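Local atomic coordinates of dimethyladenosine transferase, putative (Plasmodium falciparum, PDB entry 2H1R), a protein that probably transfers methyl groups from S-adenosyl-L-methionine to adenines of ribosomal RNA. Residues 213-218 with 280-285; 225-230 with 234-239. All coordinates share one frame; numbering follows the deposited sequence.

Contact 1 (213-218 with 280-285); sequences RICFSR and NDFLKL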
ATOM      1  N   ARG A 213      13.113  -5.686   2.214  1.00 19.44           N
ATOM      2  CA  ARG A 213      13.732  -6.313   1.031  1.00 21.13           C
ATOM      3  C   ARG A 213      14.887  -7.264   1.405  1.00 21.34           C
ATOM      4  O   ARG A 213      15.013  -8.365   0.831  1.00 20.78           O
ATOM      5  CB  ARG A 213      14.197  -5.255   0.022  1.00 21.42           C
ATOM      6  CG  ARG A 213      13.018  -4.619  -0.732  1.00 24.30           C
ATOM      7  CD  ARG A 213      13.534  -3.460  -1.598  1.00 28.27           C
ATOM      8  NE  ARG A 213      12.481  -2.793  -2.340  1.00 31.24           N
ATOM      9  CZ  ARG A 213      12.090  -3.158  -3.560  1.00 34.57           C
ATOM     10  NH1 ARG A 213      12.650  -4.200  -4.144  1.00 33.12           N
ATOM     11  NH2 ARG A 213      11.120  -2.493  -4.187  1.00 36.58           N
ATOM     12  N   ILE A 214      15.686  -6.882   2.392  1.00 20.42           N
ATOM     13  CA  ILE A 214      16.730  -7.768   2.878  1.00 22.21           C
ATOM     14  C   ILE A 214      16.138  -9.059   3.436  1.00 21.78           C
ATOM     15  O   ILE A 214      16.568 -10.165   3.062  1.00 23.05           O
ATOM     16  CB  ILE A 214      17.620  -7.091   3.971  1.00 21.83           C
ATOM     17  CG1 ILE A 214      18.361  -5.900   3.387  1.00 24.23           C
ATOM     18  CG2 ILE A 214      18.646  -8.079   4.513  1.00 25.67           C
ATOM     19  CD1 ILE A 214      19.095  -5.073   4.446  1.00 24.03           C
ATOM     20  N   CYS A 215      15.172  -8.910   4.324  1.00 20.18           N
ATOM     21  CA  CYS A 215      14.560 -10.026   5.027  1.00 21.65           C
ATOM     22  C   CYS A 215      13.716 -10.917   4.113  1.00 21.29           C
ATOM     23  O   CYS A 215      13.763 -12.143   4.250  1.00 21.23           O
ATOM     24  CB  CYS A 215      13.702  -9.513   6.188  1.00 21.42           C
ATOM     25  SG  CYS A 215      14.741  -8.694   7.472  1.00 26.57           S
ATOM     26  N   PHE A 216      12.977 -10.314   3.185  1.00 19.67           N
ATOM     27  CA  PHE A 216      12.094 -11.094   2.306  1.00 20.75           C
ATOM     28  C   PHE A 216      12.770 -11.674   1.098  1.00 21.65           C
ATOM     29  O   PHE A 216      12.147 -12.381   0.349  1.00 23.89           O
ATOM     30  CB  PHE A 216      10.754 -10.383   1.971  1.00 18.48           C
ATOM     31  CG  PHE A 216       9.717 -10.525   3.057  1.00 19.27           C
ATOM     32  CD1 PHE A 216       9.795  -9.762   4.203  1.00 18.53           C
ATOM     33  CD2 PHE A 216       8.670 -11.477   2.948  1.00 17.78           C
ATOM     34  CE1 PHE A 216       8.871  -9.906   5.235  1.00 19.67           C
ATOM     35  CE2 PHE A 216       7.736 -11.649   3.986  1.00 18.52           C
ATOM     36  CZ  PHE A 216       7.833 -10.875   5.130  1.00 21.25           C
ATOM     37  N   SER A 217      14.062 -11.396   0.922  0.50 22.47           N
ATOM     38  CA  SER A 217      14.835 -12.006  -0.153  0.50 22.73           C
ATOM     39  C   SER A 217      14.866 -13.536  -0.054  0.50 22.98           C
ATOM     40  O   SER A 217      14.940 -14.231  -1.067  0.50 22.59           O
ATOM     41  CB  SER A 217      16.266 -11.495  -0.160  0.50 23.44           C
ATOM     42  OG  SER A 217      17.018 -12.279  -1.068  0.50 23.49           O
ATOM     43  N   ARG A 218      14.873 -14.046   1.172  1.00 22.91           N
ATOM     44  CA  ARG A 218      14.764 -15.492   1.417  1.00 23.55           C
ATOM     45  C   ARG A 218      13.847 -15.585   2.619  1.00 21.46           C
ATOM     46  O   ARG A 218      14.302 -15.725   3.739  1.00 20.29           O
ATOM     47  CB  ARG A 218      16.172 -16.105   1.658  1.00 23.88           C
ATOM     48  CG  ARG A 218      17.090 -15.941   0.414  1.00 27.45           C
ATOM     49  CD  ARG A 218      18.505 -16.510   0.507  1.00 27.56           C
ATOM     50  NE  ARG A 218      19.171 -16.519   1.816  1.00 37.42           N
ATOM     51  CZ  ARG A 218      20.140 -15.683   2.193  1.00 41.55           C
ATOM     52  NH1 ARG A 218      20.534 -14.703   1.385  1.00 44.36           N
ATOM     53  NH2 ARG A 218      20.696 -15.804   3.399  1.00 40.56           N
ATOM     54  N   ASN A 280       4.647  -5.490  13.661  1.00 24.16           N
ATOM     55  CA  ASN A 280       5.183  -5.200  14.980  1.00 24.95           C
ATOM     56  C   ASN A 280       6.586  -5.743  15.216  1.00 23.72           C
ATOM     57  O   ASN A 280       7.404  -5.135  15.931  1.00 22.22           O
ATOM     58  CB  ASN A 280       4.237  -5.678  16.061  1.00 25.76           C
ATOM     59  CG  ASN A 280       2.982  -4.828  16.129  1.00 30.93           C
ATOM     60  OD1 ASN A 280       3.062  -3.596  16.132  1.00 35.47           O
ATOM     61  ND2 ASN A 280       1.818  -5.472  16.156  1.00 32.60           N
ATOM     62  N   ASP A 281       6.858  -6.911  14.650  1.00 22.40           N
ATOM     63  CA  ASP A 281       8.189  -7.482  14.773  1.00 20.96           C
ATOM     64  C   ASP A 281       9.166  -6.640  14.006  1.00 18.70           C
ATOM     65  O   ASP A 281      10.262  -6.364  14.495  1.00 17.27           O
ATOM     66  CB  ASP A 281       8.204  -8.916  14.232  1.00 21.67           C
ATOM     67  CG  ASP A 281       7.302  -9.845  15.036  1.00 24.50           C
ATOM     68  OD1 ASP A 281       7.465  -9.910  16.262  1.00 26.67           O
ATOM     69  OD2 ASP A 281       6.408 -10.499  14.463  1.00 27.77           O
ATOM     70  N   PHE A 282       8.795  -6.243  12.802  1.00 17.90           N
ATOM     71  CA  PHE A 282       9.723  -5.490  11.971  1.00 18.43           C
ATOM     72  C   PHE A 282       9.945  -4.065  12.473  1.00 18.45           C
ATOM     73  O   PHE A 282      11.021  -3.507  12.279  1.00 19.66           O
ATOM     74  CB  PHE A 282       9.278  -5.505  10.525  1.00 18.80           C
ATOM     75  CG  PHE A 282       9.658  -6.773   9.836  1.00 20.83           C
ATOM     76  CD1 PHE A 282      10.979  -6.976   9.464  1.00 21.55           C
ATOM     77  CD2 PHE A 282       8.704  -7.763   9.598  1.00 24.26           C
ATOM     78  CE1 PHE A 282      11.366  -8.192   8.836  1.00 22.37           C
ATOM     79  CE2 PHE A 282       9.079  -8.994   9.002  1.00 23.70           C
ATOM     80  CZ  PHE A 282      10.421  -9.188   8.612  1.00 21.18           C
ATOM     81  N   LEU A 283       8.924  -3.488  13.095  1.00 19.02           N
ATOM     82  CA  LEU A 283       9.080  -2.143  13.725  1.00 19.64           C
ATOM     83  C   LEU A 283      10.097  -2.194  14.857  1.00 19.71           C
ATOM     84  O   LEU A 283      10.952  -1.281  14.972  1.00 19.56           O
ATOM     85  CB  LEU A 283       7.715  -1.687  14.273  1.00 19.52           C
ATOM     86  CG  LEU A 283       6.745  -1.060  13.261  1.00 19.37           C
ATOM     87  CD1 LEU A 283       5.384  -0.871  13.955  1.00 20.33           C
ATOM     88  CD2 LEU A 283       7.245   0.271  12.665  1.00 21.23           C
ATOM     89  N   LYS A 284      10.060  -3.271  15.661  1.00 19.28           N
ATOM     90  CA  LYS A 284      11.051  -3.477  16.735  1.00 20.72           C
ATOM     91  C   LYS A 284      12.459  -3.656  16.204  1.00 20.78           C
ATOM     92  O   LYS A 284      13.414  -3.078  16.731  1.00 19.97           O
ATOM     93  CB  LYS A 284      10.744  -4.729  17.550  1.00 21.89           C
ATOM     94  CG  LYS A 284       9.759  -4.572  18.620  1.00 24.54           C
ATOM     95  CD  LYS A 284       9.618  -5.907  19.375  1.00 27.35           C
ATOM     96  N   LEU A 285      12.593  -4.470  15.151  1.00 19.99           N
ATOM     97  CA  LEU A 285      13.880  -4.685  14.501  1.00 20.30           C
ATOM     98  C   LEU A 285      14.471  -3.381  13.936  1.00 19.50           C
ATOM     99  O   LEU A 285      15.676  -3.081  14.110  1.00 17.66           O
ATOM    100  CB  LEU A 285      13.687  -5.691  13.363  1.00 21.50           C
ATOM    101  CG  LEU A 285      14.853  -6.480  12.804  1.00 26.22           C
ATOM    102  CD1 LEU A 285      15.561  -7.227  13.940  1.00 25.61           C
ATOM    103  CD2 LEU A 285      14.315  -7.484  11.712  1.00 24.10           C
TER

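Contact 2 (225-230 with 234-239); sequences AIFKRN and NMLEHN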
ATOM      1  N   ALA A 225      20.435 -16.436   9.545  1.00 21.05           N
ATOM      2  CA  ALA A 225      20.970 -16.840   8.239  1.00 21.00           C
ATOM      3  C   ALA A 225      21.009 -15.700   7.222  1.00 21.23           C
ATOM      4  O   ALA A 225      21.895 -15.647   6.380  1.00 21.65           O
ATOM      5  CB  ALA A 225      20.159 -18.013   7.683  1.00 20.99           C
ATOM      6  N   ILE A 226      20.020 -14.812   7.286  1.00 20.86           N
ATOM      7  CA  ILE A 226      19.963 -13.616   6.410  1.00 20.85           C
ATOM      8  C   ILE A 226      21.107 -12.662   6.741  1.00 19.40           C
ATOM      9  O   ILE A 226      21.876 -12.275   5.866  1.00 20.73           O
ATOM     10  CB  ILE A 226      18.625 -12.849   6.649  1.00 20.95           C
ATOM     11  CG1 ILE A 226      17.395 -13.723   6.286  1.00 20.51           C
ATOM     12  CG2 ILE A 226      18.615 -11.494   5.893  1.00 19.75           C
ATOM     13  CD1 ILE A 226      17.163 -13.863   4.843  1.00 21.59           C
ATOM     14  N   PHE A 227      21.214 -12.294   8.008  1.00 20.19           N
ATOM     15  CA  PHE A 227      22.153 -11.233   8.435  1.00 21.47           C
ATOM     16  C   PHE A 227      23.603 -11.701   8.548  1.00 22.32           C
ATOM     17  O   PHE A 227      24.532 -10.867   8.565  1.00 24.04           O
ATOM     18  CB  PHE A 227      21.659 -10.542   9.732  1.00 20.79           C
ATOM     19  CG  PHE A 227      20.567  -9.545   9.484  1.00 19.98           C
ATOM     20  CD1 PHE A 227      20.873  -8.246   9.120  1.00 22.38           C
ATOM     21  CD2 PHE A 227      19.204  -9.935   9.541  1.00 22.16           C
ATOM     22  CE1 PHE A 227      19.847  -7.320   8.861  1.00 21.51           C
ATOM     23  CE2 PHE A 227      18.178  -9.035   9.252  1.00 22.43           C
ATOM     24  CZ  PHE A 227      18.515  -7.703   8.922  1.00 21.94           C
ATOM     25  N   LYS A 228      23.834 -13.009   8.626  1.00 22.98           N
ATOM     26  CA  LYS A 228      25.234 -13.476   8.720  1.00 23.08           C
ATOM     27  C   LYS A 228      25.938 -13.461   7.377  1.00 23.71           C
ATOM     28  O   LYS A 228      27.158 -13.618   7.313  1.00 23.67           O
ATOM     29  CB  LYS A 228      25.334 -14.860   9.391  1.00 24.56           C
ATOM     30  CG  LYS A 228      25.075 -16.003   8.419  1.00 26.76           C
ATOM     31  CD  LYS A 228      24.721 -17.267   9.172  1.00 33.49           C
ATOM     32  CE  LYS A 228      24.509 -18.437   8.234  1.00 35.14           C
ATOM     33  NZ  LYS A 228      24.230 -19.589   9.109  1.00 37.31           N
ATOM     34  N   ARG A 229      25.187 -13.292   6.294  1.00 22.93           N
ATOM     35  CA  ARG A 229      25.796 -13.319   4.967  1.00 24.60           C
ATOM     36  C   ARG A 229      26.774 -12.156   4.836  1.00 23.84           C
ATOM     37  O   ARG A 229      26.457 -11.040   5.235  1.00 21.92           O
ATOM     38  CB  ARG A 229      24.736 -13.224   3.887  1.00 24.96           C
ATOM     39  CG  ARG A 229      23.956 -14.516   3.758  1.00 30.54           C
ATOM     40  CD  ARG A 229      24.783 -15.472   2.916  1.00 37.37           C
ATOM     41  NE  ARG A 229      24.631 -15.157   1.508  1.00 41.72           N
ATOM     42  CZ  ARG A 229      23.980 -15.930   0.640  1.00 44.17           C
ATOM     43  NH1 ARG A 229      23.459 -17.086   1.038  1.00 42.74           N
ATOM     44  NH2 ARG A 229      23.880 -15.557  -0.637  1.00 46.36           N
ATOM     45  N   ASN A 230      27.947 -12.439   4.278  1.00 23.20           N
ATOM     46  CA  ASN A 230      29.041 -11.472   4.217  1.00 24.23           C
ATOM     47  C   ASN A 230      28.645 -10.243   3.419  1.00 23.99           C
ATOM     48  O   ASN A 230      29.006  -9.118   3.798  1.00 24.56           O
ATOM     49  CB  ASN A 230      30.305 -12.124   3.647  1.00 25.12           C
ATOM     50  CG  ASN A 230      31.558 -11.393   4.039  1.00 28.94           C
ATOM     51  OD1 ASN A 230      32.140 -10.674   3.230  1.00 30.50           O
ATOM     52  ND2 ASN A 230      31.979 -11.556   5.297  1.00 30.07           N
ATOM     53  N   ASN A 234      28.675  -6.507   4.906  1.00 20.30           N
ATOM     54  CA  ASN A 234      29.558  -5.508   4.295  1.00 21.14           C
ATOM     55  C   ASN A 234      28.746  -4.260   3.968  1.00 22.01           C
ATOM     56  O   ASN A 234      29.192  -3.109   4.254  1.00 22.31           O
ATOM     57  CB  ASN A 234      30.233  -6.048   3.013  1.00 21.13           C
ATOM     58  CG  ASN A 234      31.414  -6.964   3.312  1.00 22.01           C
ATOM     59  OD1 ASN A 234      31.865  -7.073   4.448  1.00 23.21           O
ATOM     60  ND2 ASN A 234      31.902  -7.645   2.289  1.00 22.35           N
ATOM     61  N   MET A 235      27.578  -4.464   3.361  1.00 21.92           N
ATOM     62  CA  MET A 235      26.697  -3.330   3.081  1.00 25.92           C
ATOM     63  C   MET A 235      26.336  -2.582   4.354  1.00 22.91           C
ATOM     64  O   MET A 235      26.390  -1.360   4.375  1.00 23.97           O
ATOM     65  CB  MET A 235      25.425  -3.726   2.339  1.00 24.30           C
ATOM     66  CG  MET A 235      24.303  -2.629   2.446  1.00 30.15           C
ATOM     67  SD  MET A 235      22.852  -3.206   1.560  1.00 37.35           S
ATOM     68  CE  MET A 235      22.196  -4.380   2.772  1.00 35.85           C
ATOM     69  N   LEU A 236      25.941  -3.297   5.407  1.00 22.54           N
ATOM     70  CA  LEU A 236      25.503  -2.638   6.636  1.00 22.21           C
ATOM     71  C   LEU A 236      26.669  -1.924   7.337  1.00 22.34           C
ATOM     72  O   LEU A 236      26.511  -0.798   7.832  1.00 20.30           O
ATOM     73  CB  LEU A 236      24.791  -3.624   7.582  1.00 22.61           C
ATOM     74  CG  LEU A 236      23.428  -4.120   7.111  1.00 21.54           C
ATOM     75  CD1 LEU A 236      22.847  -5.000   8.174  1.00 19.38           C
ATOM     76  CD2 LEU A 236      22.495  -2.918   6.788  1.00 25.09           C
ATOM     77  N   GLU A 237      27.852  -2.539   7.342  1.00 22.02           N
ATOM     78  CA  GLU A 237      29.003  -1.916   7.982  1.00 22.44           C
ATOM     79  C   GLU A 237      29.426  -0.617   7.278  1.00 23.36           C
ATOM     80  O   GLU A 237      29.813   0.351   7.973  1.00 22.71           O
ATOM     81  CB  GLU A 237      30.211  -2.859   8.117  1.00 23.30           C
ATOM     82  CG  GLU A 237      31.239  -2.288   9.094  1.00 25.56           C
ATOM     83  CD  GLU A 237      32.431  -3.179   9.308  1.00 31.40           C
ATOM     84  OE1 GLU A 237      32.628  -4.135   8.520  1.00 32.80           O
ATOM     85  OE2 GLU A 237      33.177  -2.922  10.279  1.00 33.84           O
ATOM     86  N   HIS A 238      29.388  -0.620   5.951  1.00 23.69           N
ATOM     87  CA  HIS A 238      29.620   0.601   5.152  1.00 25.96           C
ATOM     88  C   HIS A 238      28.696   1.746   5.574  1.00 25.88           C
ATOM     89  O   HIS A 238      29.160   2.873   5.802  1.00 25.54           O
ATOM     90  CB  HIS A 238      29.427   0.345   3.663  1.00 27.03           C
ATOM     91  CG  HIS A 238      29.789   1.525   2.801  1.00 31.04           C
ATOM     92  ND1 HIS A 238      31.075   2.009   2.704  1.00 33.16           N
ATOM     93  CD2 HIS A 238      29.027   2.320   2.014  1.00 33.08           C
ATOM     94  CE1 HIS A 238      31.091   3.047   1.884  1.00 35.64           C
ATOM     95  NE2 HIS A 238      29.861   3.253   1.451  1.00 33.43           N
ATOM     96  N   ASN A 239      27.405   1.445   5.648  1.00 24.05           N
ATOM     97  CA  ASN A 239      26.391   2.411   6.100  1.00 24.52           C
ATOM     98  C   ASN A 239      26.629   2.858   7.533  1.00 23.88           C
ATOM     99  O   ASN A 239      26.508   4.063   7.833  1.00 24.07           O
ATOM    100  CB  ASN A 239      24.966   1.855   5.934  1.00 23.83           C
ATOM    101  CG  ASN A 239      24.509   1.843   4.500  1.00 26.88           C
ATOM    102  OD1 ASN A 239      25.179   2.370   3.605  1.00 30.37           O
ATOM    103  ND2 ASN A 239      23.360   1.257   4.267  1.00 28.61           N
TER
HETATM  104  O   HOH W   1      34.405  -9.081   3.848  1.00 37.32           O

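Contact 1 (213-218 with 280-285)
C215 and F282 mark the closest backbone approach of two helices, with their CA atoms 9.6 Å apart. Segment 213-218 lies at the C-terminal part of helix 205-216, whereas 280-285 lies within helix 279-291, and the two pack through apolar side chains in the all-helical C-terminal part of this putative rRNA adenine dimethylase. F282 does most of the bridging: its CB points toward the other helix, and CG, anti to the carbonyl carbon (chi1 -80°), carries the ring to C215 with CE1 and to F216 with CZ. The F216 ring starts off to one side, but its far end swings back, bringing CE1 to 3.8 Å from F282 CZ. The two rings meet obliquely, their planes inclined by 40° and their centroids 5.9 Å apart. Around them, I162 of helix 159-167 touches both phenylalanines, and W208 and L212 pack on F282. L285 adds a looser apolar contact through CD2, 4.4 Å from C215 SG. The cysteine sulfur makes a sulfur-aromatic contact at the edge of the F282 ring, in its plane, where SG approaches CE1 to 3.7 Å.

Contact 2 (225-230 with 234-239)
A water joins the side chains of N230 and N234, donating to N230 OD1 at 2.8 Å and, over a longer 3.3 Å, to N234 OD1. Behind it, the carbonyl oxygen of N230 accepts the backbone N-H of N234 at 2.9 Å from O to N, with an angle of 149° at the hydrogen. This is the i to i+4 bond of the first turn of helix 230-246, which starts just after the N-cap residue R229; the contact joins the end region of helix 223-227 to this turn across a short connection. On the outer side the two asparagine amides lie near each other, their planes 80° apart. N230 CG is anti to its own N, and this chi1 of -158° carries the amide toward N234, where OD1 lies 3.2 Å from N234 ND2. The inner side is apolar. L236 sends CD1 to the edge of the F227 ring, in its plane, 3.9 Å from CE1, and the two side chains cross at about a right angle. Helix 256-266 continues this packing, with L261 against F227 and C260 and F256 against L236. The junction is thus amphipathic: amides and water meet on its exposed side, while the F227-L236 contact is buried and relies on apolar packing.

In the fold
Both contacts belong to the helical C-terminal region, beyond the seven-stranded sheet of the methyltransferase core and away from the predicted S-adenosyl-L-methionine sites. Their centres are 14 Å apart. Along the chain, 213-218 comes first, both segments of contact 2 follow closely, and 280-285 comes last; contact 1 therefore brings together parts 62 residues apart, while contact 2 is a local turn. C215 of helix 205-216 touches F227 of helix 223-227, and I214 reaches M235 of helix 230-246, with 3.6 Å between I214 CD1 and M235 CE. F289 of helix 279-291 also meets the F227 ring. The two contacts thus form neighbouring parts of one continuous helical packing.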